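Local coordinates for Arf-GAP with coiled-coil, ANK repeat and PH domain-containing protein 2 (Homo sapiens, PDB 6IF3) that acts as a GTPase-activating protein for the small GTPase ARF6 and needs its ankyrin repeats, the part described here, to interact with RAB35, at residues 82-95 / 117-130. Sequence-based numbering, arbitrary orientation.
Sequences LHHATVLGHTGQVC and IAVEAANADIVTLL
Ile126 holds CG1 anti to its own carbonyl carbon (chi1 -67°) and extends on through chi2 at -174°, which carries CD1 across to Gly89, 3.8 Å from Gly89 CA. CG2 branches off to Val94 and Thr86. The side chain is a knob set in a hole formed by Ala85, Thr86, Thr91 and Val94. Shortening this residue to alanine takes away CG1, CD1 and CG2, and is likely to leave that hole unfilled and Gly89 without the methyl that packs on it. Ile117 has a similar chi1. Its CD1 meets the His83 ring obliquely, 3.4 Å from His83 CE1. Its CG2 packs on Val87 and on Thr86 CG2. The Thr86 methyl also covers Ala118, with Thr86 CG2 4.0 Å from Ala118 CB. The hydroxyl of Thr86 bonds back to Leu82 O, on the other face of that carbonyl plane from Thr86 N. The side chains of Leu129 and Thr91 cross at about a right angle, with Leu129 CD1 3.6 Å from Thr91 CG2. Leu129 CD1 also touches Cys95 CB. Near the turns, two waters bridge the segments. One joins Gly89 O and Thr91 OG1 to Asn123 ND2. The other links Thr91 OG1 to Asp125 OD2, while Asp125 OD1 bonds a polar side chain of another protein's chain. Asn123 also caps its helix, as Asn123 OD1 accepts from Ile126 N at 3.0 Å. Gly89 and Ala122 each close a Schellman motif. Helices 91-95 and 124-130 run nearly parallel, at 3°, with axes 9.9 Å apart. This is the side-by-side stacking of helix-turn-helix units in an ankyrin repeat domain, here between ANK 2 and ANK 3.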
ATOM      1  N   LEU A  82     -11.654  11.368   7.395  1.00 14.62           N
ATOM      2  CA  LEU A  82     -10.661  10.734   6.544  1.00 14.62           C
ATOM      3  C   LEU A  82     -10.742  11.211   5.089  1.00 18.76           C
ATOM      4  O   LEU A  82      -9.714  11.424   4.460  1.00 16.85           O
ATOM      5  CB  LEU A  82     -10.809   9.210   6.613  1.00 16.26           C
ATOM      6  CG  LEU A  82      -9.846   8.392   5.735  1.00 15.51           C
ATOM      7  CD1 LEU A  82      -8.376   8.655   6.007  1.00 19.45           C
ATOM      8  CD2 LEU A  82     -10.180   6.878   5.864  1.00 18.04           C
ATOM      9  N   HIS A  83     -11.940  11.373   4.546  1.00 15.67           N
ATOM     10  CA  HIS A  83     -12.115  11.949   3.195  1.00 15.24           C
ATOM     11  C   HIS A  83     -11.412  13.298   3.092  1.00 16.66           C
ATOM     12  O   HIS A  83     -10.614  13.550   2.192  1.00 15.88           O
ATOM     13  CB  HIS A  83     -13.607  12.158   2.839  1.00 16.21           C
ATOM     14  CG  HIS A  83     -13.817  13.006   1.605  1.00 18.88           C
ATOM     15  ND1 HIS A  83     -14.144  12.477   0.375  1.00 23.27           N
ATOM     16  CD2 HIS A  83     -13.737  14.349   1.423  1.00 24.25           C
ATOM     17  CE1 HIS A  83     -14.256  13.450  -0.512  1.00 22.03           C
ATOM     18  NE2 HIS A  83     -14.010  14.599   0.099  1.00 25.19           N
ATOM     19  N   HIS A  84     -11.702  14.186   4.026  1.00 14.25           N
ATOM     20  CA  HIS A  84     -11.117  15.513   3.953  1.00 12.88           C
ATOM     21  C   HIS A  84      -9.610  15.526   4.124  1.00 15.11           C
ATOM     22  O   HIS A  84      -8.919  16.299   3.441  1.00 17.05           O
ATOM     23  CB  HIS A  84     -11.770  16.436   5.023  1.00 14.54           C
ATOM     24  CG  HIS A  84     -13.183  16.807   4.697  1.00 14.71           C
ATOM     25  ND1 HIS A  84     -13.509  17.641   3.644  1.00 17.90           N
ATOM     26  CD2 HIS A  84     -14.357  16.448   5.275  1.00 14.20           C
ATOM     27  CE1 HIS A  84     -14.820  17.792   3.600  1.00 21.82           C
ATOM     28  NE2 HIS A  84     -15.354  17.080   4.573  1.00 17.55           N
ATOM     29  N   ALA A  85      -9.088  14.688   5.022  1.00 16.07           N
ATOM     30  CA  ALA A  85      -7.645  14.630   5.209  1.00 13.50           C
ATOM     31  C   ALA A  85      -6.959  14.114   3.944  1.00 16.16           C
ATOM     32  O   ALA A  85      -5.867  14.564   3.570  1.00 17.10           O
ATOM     33  CB  ALA A  85      -7.298  13.752   6.372  1.00 14.77           C
ATOM     34  N   THR A  86      -7.618  13.159   3.273  1.00 15.15           N
ATOM     35  CA  THR A  86      -7.080  12.627   2.019  1.00 14.08           C
ATOM     36  C   THR A  86      -7.045  13.696   0.933  1.00 16.40           C
ATOM     37  O   THR A  86      -6.041  13.873   0.253  1.00 15.91           O
ATOM     38  CB  THR A  86      -7.899  11.414   1.557  1.00 12.50           C
ATOM     39  OG1 THR A  86      -7.782  10.401   2.556  1.00 15.86           O
ATOM     40  CG2 THR A  86      -7.363  10.844   0.211  1.00 13.47           C
ATOM     41  N   VAL A  87      -8.160  14.393   0.730  1.00 15.38           N
ATOM     42  CA  VAL A  87      -8.226  15.469  -0.253  1.00 15.11           C
ATOM     43  C   VAL A  87      -7.151  16.539  -0.009  1.00 15.68           C
ATOM     44  O   VAL A  87      -6.496  16.976  -0.953  1.00 18.82           O
ATOM     45  CB  VAL A  87      -9.615  16.114  -0.236  1.00 17.24           C
ATOM     46  CG1 VAL A  87      -9.633  17.391  -1.074  1.00 21.48           C
ATOM     47  CG2 VAL A  87     -10.651  15.089  -0.771  1.00 18.39           C
ATOM     48  N   LEU A  88      -6.919  16.899   1.259  1.00 15.63           N
ATOM     49  CA  LEU A  88      -5.953  17.972   1.548  1.00 18.90           C
ATOM     50  C   LEU A  88      -4.494  17.485   1.595  1.00 18.18           C
ATOM     51  O   LEU A  88      -3.574  18.302   1.671  1.00 20.84           O
ATOM     52  CB  LEU A  88      -6.314  18.654   2.858  1.00 18.09           C
ATOM     53  CG  LEU A  88      -7.671  19.360   2.789  1.00 19.68           C
ATOM     54  CD1 LEU A  88      -7.980  19.944   4.143  1.00 21.55           C
ATOM     55  CD2 LEU A  88      -7.689  20.473   1.749  1.00 21.60           C
ATOM     56  N   GLY A  89      -4.277  16.165   1.523  1.00 17.15           N
ATOM     57  CA  GLY A  89      -2.917  15.611   1.513  1.00 16.56           C
ATOM     58  C   GLY A  89      -2.319  15.554   2.909  1.00 18.90           C
ATOM     59  O   GLY A  89      -1.101  15.531   3.079  1.00 19.79           O
ATOM     60  N   HIS A  90      -3.187  15.546   3.921  1.00 16.52           N
ATOM     61  CA  HIS A  90      -2.740  15.481   5.318  1.00 15.33           C
ATOM     62  C   HIS A  90      -2.393  14.063   5.759  1.00 16.84           C
ATOM     63  O   HIS A  90      -3.182  13.360   6.438  1.00 17.42           O
ATOM     64  CB  HIS A  90      -3.815  16.068   6.225  1.00 16.70           C
ATOM     65  CG  HIS A  90      -4.012  17.530   6.019  1.00 16.23           C
ATOM     66  ND1 HIS A  90      -5.003  18.253   6.660  1.00 17.81           N
ATOM     67  CD2 HIS A  90      -3.342  18.419   5.245  1.00 19.47           C
ATOM     68  CE1 HIS A  90      -4.922  19.520   6.298  1.00 18.80           C
ATOM     69  NE2 HIS A  90      -3.929  19.651   5.434  1.00 21.79           N
ATOM     70  N   THR A  91      -1.193  13.643   5.368  1.00 16.47           N
ATOM     71  CA  THR A  91      -0.745  12.271   5.574  1.00 16.06           C
ATOM     72  C   THR A  91      -0.781  11.838   7.047  1.00 16.53           C
ATOM     73  O   THR A  91      -1.230  10.728   7.369  1.00 15.29           O
ATOM     74  CB  THR A  91       0.668  12.092   5.035  1.00 19.36           C
ATOM     75  OG1 THR A  91       0.741  12.576   3.674  1.00 24.08           O
ATOM     76  CG2 THR A  91       1.038  10.623   5.045  1.00 18.32           C
ATOM     77  N   GLY A  92      -0.362  12.722   7.940  1.00 15.44           N
ATOM     78  CA  GLY A  92      -0.337  12.371   9.359  1.00 15.50           C
ATOM     79  C   GLY A  92      -1.742  12.144   9.913  1.00 16.81           C
ATOM     80  O   GLY A  92      -1.953  11.193  10.676  1.00 15.75           O
ATOM     81  N   GLN A  93      -2.680  13.000   9.534  1.00 15.45           N
ATOM     82  CA  GLN A  93      -4.064  12.811   9.943  1.00 16.84           C
ATOM     83  C   GLN A  93      -4.652  11.539   9.356  1.00 16.96           C
ATOM     84  O   GLN A  93      -5.416  10.856  10.031  1.00 15.97           O
ATOM     85  CB  GLN A  93      -4.928  14.019   9.558  1.00 13.88           C
ATOM     86  CG  GLN A  93      -4.565  15.281  10.328  1.00 15.57           C
ATOM     87  CD  GLN A  93      -5.302  16.508   9.796  1.00 19.13           C
ATOM     88  OE1 GLN A  93      -5.920  16.464   8.732  1.00 18.27           O
ATOM     89  NE2 GLN A  93      -5.237  17.604  10.547  1.00 17.96           N
ATOM     90  N   VAL A  94      -4.305  11.202   8.111  1.00 15.72           N
ATOM     91  CA  VAL A  94      -4.759   9.926   7.514  1.00 16.84           C
ATOM     92  C   VAL A  94      -4.260   8.746   8.376  1.00 18.91           C
ATOM     93  O   VAL A  94      -4.998   7.821   8.712  1.00 16.72           O
ATOM     94  CB  VAL A  94      -4.266   9.794   6.049  1.00 17.11           C
ATOM     95  CG1 VAL A  94      -4.453   8.353   5.512  1.00 13.54           C
ATOM     96  CG2 VAL A  94      -5.033  10.792   5.163  1.00 17.15           C
ATOM     97  N   CYS A  95      -2.995   8.783   8.774  1.00 16.41           N
ATOM     98  CA  CYS A  95      -2.436   7.713   9.571  1.00 16.55           C
ATOM     99  C   CYS A  95      -3.168   7.576  10.920  1.00 16.68           C
ATOM    100  O   CYS A  95      -3.544   6.478  11.307  1.00 16.27           O
ATOM    101  CB  CYS A  95      -0.944   7.949   9.796  1.00 17.66           C
ATOM    102  SG  CYS A  95      -0.126   6.581  10.559  1.00 21.01           S
ATOM    103  N   ILE A 117      -9.615   8.799  -4.370  1.00 18.77           N
ATOM    104  CA  ILE A 117      -9.138  10.185  -4.346  1.00 18.72           C
ATOM    105  C   ILE A 117      -7.603  10.215  -4.346  1.00 17.45           C
ATOM    106  O   ILE A 117      -6.991  10.905  -5.174  1.00 19.76           O
ATOM    107  CB  ILE A 117      -9.728  10.909  -3.131  1.00 16.92           C
ATOM    108  CG1 ILE A 117     -11.235  11.014  -3.329  1.00 22.98           C
ATOM    109  CG2 ILE A 117      -9.090  12.293  -2.937  1.00 16.91           C
ATOM    110  CD1 ILE A 117     -11.962  11.501  -2.107  1.00 25.87           C
ATOM    111  N   ALA A 118      -7.002   9.461  -3.436  1.00 17.30           N
ATOM    112  CA  ALA A 118      -5.531   9.365  -3.362  1.00 15.14           C
ATOM    113  C   ALA A 118      -4.875   8.830  -4.628  1.00 18.50           C
ATOM    114  O   ALA A 118      -3.810   9.310  -5.012  1.00 16.64           O
ATOM    115  CB  ALA A 118      -5.153   8.507  -2.135  1.00 15.19           C
ATOM    116  N   VAL A 119      -5.507   7.862  -5.283  1.00 16.07           N
ATOM    117  CA  VAL A 119      -4.973   7.313  -6.514  1.00 16.75           C
ATOM    118  C   VAL A 119      -5.057   8.373  -7.609  1.00 16.75           C
ATOM    119  O   VAL A 119      -4.112   8.545  -8.393  1.00 21.14           O
ATOM    120  CB  VAL A 119      -5.726   6.024  -6.945  1.00 17.29           C
ATOM    121  CG1 VAL A 119      -5.396   5.656  -8.366  1.00 19.40           C
ATOM    122  CG2 VAL A 119      -5.356   4.869  -6.047  1.00 18.79           C
ATOM    123  N   GLU A 120      -6.192   9.065  -7.719  1.00 18.74           N
ATOM    124  CA  GLU A 120      -6.312  10.106  -8.744  1.00 20.17           C
ATOM    125  C   GLU A 120      -5.292  11.215  -8.522  1.00 20.33           C
ATOM    126  O   GLU A 120      -4.792  11.808  -9.485  1.00 20.73           O
ATOM    127  CB  GLU A 120      -7.710  10.726  -8.754  1.00 22.89           C
ATOM    128  CG  GLU A 120      -7.902  11.756  -9.866  1.00 30.12           C
ATOM    129  CD  GLU A 120      -9.220  12.510  -9.770  1.00 32.67           C
ATOM    130  OE1 GLU A 120      -9.474  13.148  -8.721  1.00 32.09           O
ATOM    131  OE2 GLU A 120     -10.009  12.436 -10.736  1.00 37.93           O
ATOM    132  N   ALA A 121      -5.009  11.497  -7.250  1.00 18.07           N
ATOM    133  CA  ALA A 121      -4.020  12.522  -6.888  1.00 18.69           C
ATOM    134  C   ALA A 121      -2.590  12.028  -7.043  1.00 20.30           C
ATOM    135  O   ALA A 121      -1.653  12.818  -6.849  1.00 19.76           O
ATOM    136  CB  ALA A 121      -4.244  12.981  -5.449  1.00 16.59           C
ATOM    137  N   ALA A 122      -2.423  10.739  -7.371  1.00 17.72           N
ATOM    138  CA  ALA A 122      -1.098  10.088  -7.478  1.00 18.68           C
ATOM    139  C   ALA A 122      -0.259  10.339  -6.222  1.00 20.35           C
ATOM    140  O   ALA A 122       0.920  10.661  -6.282  1.00 21.29           O
ATOM    141  CB  ALA A 122      -0.366  10.537  -8.703  1.00 22.05           C
ATOM    142  N   ASN A 123      -0.902  10.187  -5.082  1.00 16.43           N
ATOM    143  CA  ASN A 123      -0.262  10.450  -3.800  1.00 16.50           C
ATOM    144  C   ASN A 123       0.314   9.167  -3.230  1.00 15.58           C
ATOM    145  O   ASN A 123      -0.408   8.376  -2.608  1.00 16.88           O
ATOM    146  CB  ASN A 123      -1.281  11.054  -2.843  1.00 16.51           C
ATOM    147  CG  ASN A 123      -0.651  11.575  -1.571  1.00 20.32           C
ATOM    148  OD1 ASN A 123       0.226  10.931  -0.992  1.00 20.40           O
ATOM    149  ND2 ASN A 123      -1.087  12.753  -1.128  1.00 24.04           N
ATOM    150  N   ALA A 124       1.595   8.912  -3.491  1.00 15.81           N
ATOM    151  CA  ALA A 124       2.164   7.634  -3.092  1.00 15.91           C
ATOM    152  C   ALA A 124       2.043   7.337  -1.602  1.00 18.30           C
ATOM    153  O   ALA A 124       1.730   6.210  -1.205  1.00 16.33           O
ATOM    154  CB  ALA A 124       3.580   7.585  -3.484  1.00 16.36           C
ATOM    155  N   ASP A 125       2.270   8.351  -0.774  1.00 18.59           N
ATOM    156  CA  ASP A 125       2.278   8.126   0.665  1.00 16.48           C
ATOM    157  C   ASP A 125       0.883   7.789   1.173  1.00 16.84           C
ATOM    158  O   ASP A 125       0.726   6.873   1.987  1.00 16.51           O
ATOM    159  CB  ASP A 125       2.817   9.355   1.415  1.00 16.69           C
ATOM    160  CG  ASP A 125       4.313   9.513   1.291  1.00 21.68           C
ATOM    161  OD1 ASP A 125       4.995   8.562   0.832  1.00 22.50           O
ATOM    162  OD2 ASP A 125       4.843  10.575   1.681  1.00 22.22           O
ATOM    163  N   ILE A 126      -0.136   8.527   0.728  1.00 16.59           N
ATOM    164  CA  ILE A 126      -1.457   8.269   1.279  1.00 16.06           C
ATOM    165  C   ILE A 126      -2.019   6.978   0.689  1.00 17.09           C
ATOM    166  O   ILE A 126      -2.678   6.216   1.392  1.00 15.90           O
ATOM    167  CB  ILE A 126      -2.406   9.466   1.072  1.00 17.83           C
ATOM    168  CG1 ILE A 126      -1.900  10.638   1.927  1.00 19.61           C
ATOM    169  CG2 ILE A 126      -3.823   9.120   1.547  1.00 17.01           C
ATOM    170  CD1 ILE A 126      -2.815  11.880   1.964  1.00 18.61           C
ATOM    171  N   VAL A 127      -1.750   6.695  -0.581  1.00 15.33           N
ATOM    172  CA  VAL A 127      -2.204   5.408  -1.122  1.00 16.06           C
ATOM    173  C   VAL A 127      -1.564   4.265  -0.325  1.00 16.93           C
ATOM    174  O   VAL A 127      -2.226   3.263  -0.001  1.00 15.46           O
ATOM    175  CB  VAL A 127      -1.887   5.264  -2.619  1.00 16.92           C
ATOM    176  CG1 VAL A 127      -2.112   3.846  -3.086  1.00 15.41           C
ATOM    177  CG2 VAL A 127      -2.733   6.270  -3.444  1.00 14.29           C
ATOM    178  N   THR A 128      -0.275   4.405  -0.028  1.00 17.53           N
ATOM    179  CA  THR A 128       0.438   3.372   0.733  1.00 16.90           C
ATOM    180  C   THR A 128      -0.206   3.120   2.117  1.00 15.44           C
ATOM    181  O   THR A 128      -0.462   1.962   2.481  1.00 16.84           O
ATOM    182  CB  THR A 128       1.902   3.731   0.910  1.00 19.13           C
ATOM    183  OG1 THR A 128       2.532   3.723  -0.387  1.00 18.40           O
ATOM    184  CG2 THR A 128       2.637   2.703   1.833  1.00 19.62           C
ATOM    185  N   LEU A 129      -0.515   4.178   2.855  1.00 16.52           N
ATOM    186  CA  LEU A 129      -1.168   4.024   4.168  1.00 16.78           C
ATOM    187  C   LEU A 129      -2.549   3.360   4.019  1.00 15.64           C
ATOM    188  O   LEU A 129      -2.893   2.460   4.800  1.00 15.25           O
ATOM    189  CB  LEU A 129      -1.341   5.372   4.881  1.00 17.53           C
ATOM    190  CG  LEU A 129      -0.032   6.089   5.242  1.00 20.47           C
ATOM    191  CD1 LEU A 129      -0.392   7.411   5.956  1.00 21.00           C
ATOM    192  CD2 LEU A 129       0.875   5.231   6.142  1.00 23.04           C
ATOM    193  N   LEU A 130      -3.344   3.809   3.048  1.00 13.84           N
ATOM    194  CA  LEU A 130      -4.679   3.238   2.848  1.00 13.87           C
ATOM    195  C   LEU A 130      -4.574   1.765   2.463  1.00 15.23           C
ATOM    196  O   LEU A 130      -5.328   0.949   2.993  1.00 18.33           O
ATOM    197  CB  LEU A 130      -5.451   4.007   1.754  1.00 15.69           C
ATOM    198  CG  LEU A 130      -5.871   5.427   2.143  1.00 14.90           C
ATOM    199  CD1 LEU A 130      -6.391   6.216   0.934  1.00 15.48           C
ATOM    200  CD2 LEU A 130      -6.977   5.394   3.192  1.00 15.14           C
TER
HETATM  201  O   HOH W   1       0.327  14.377   0.961  1.00 27.99           O
HETATM  202  O   HOH W   2       3.208  12.584   2.773  1.00 21.83           O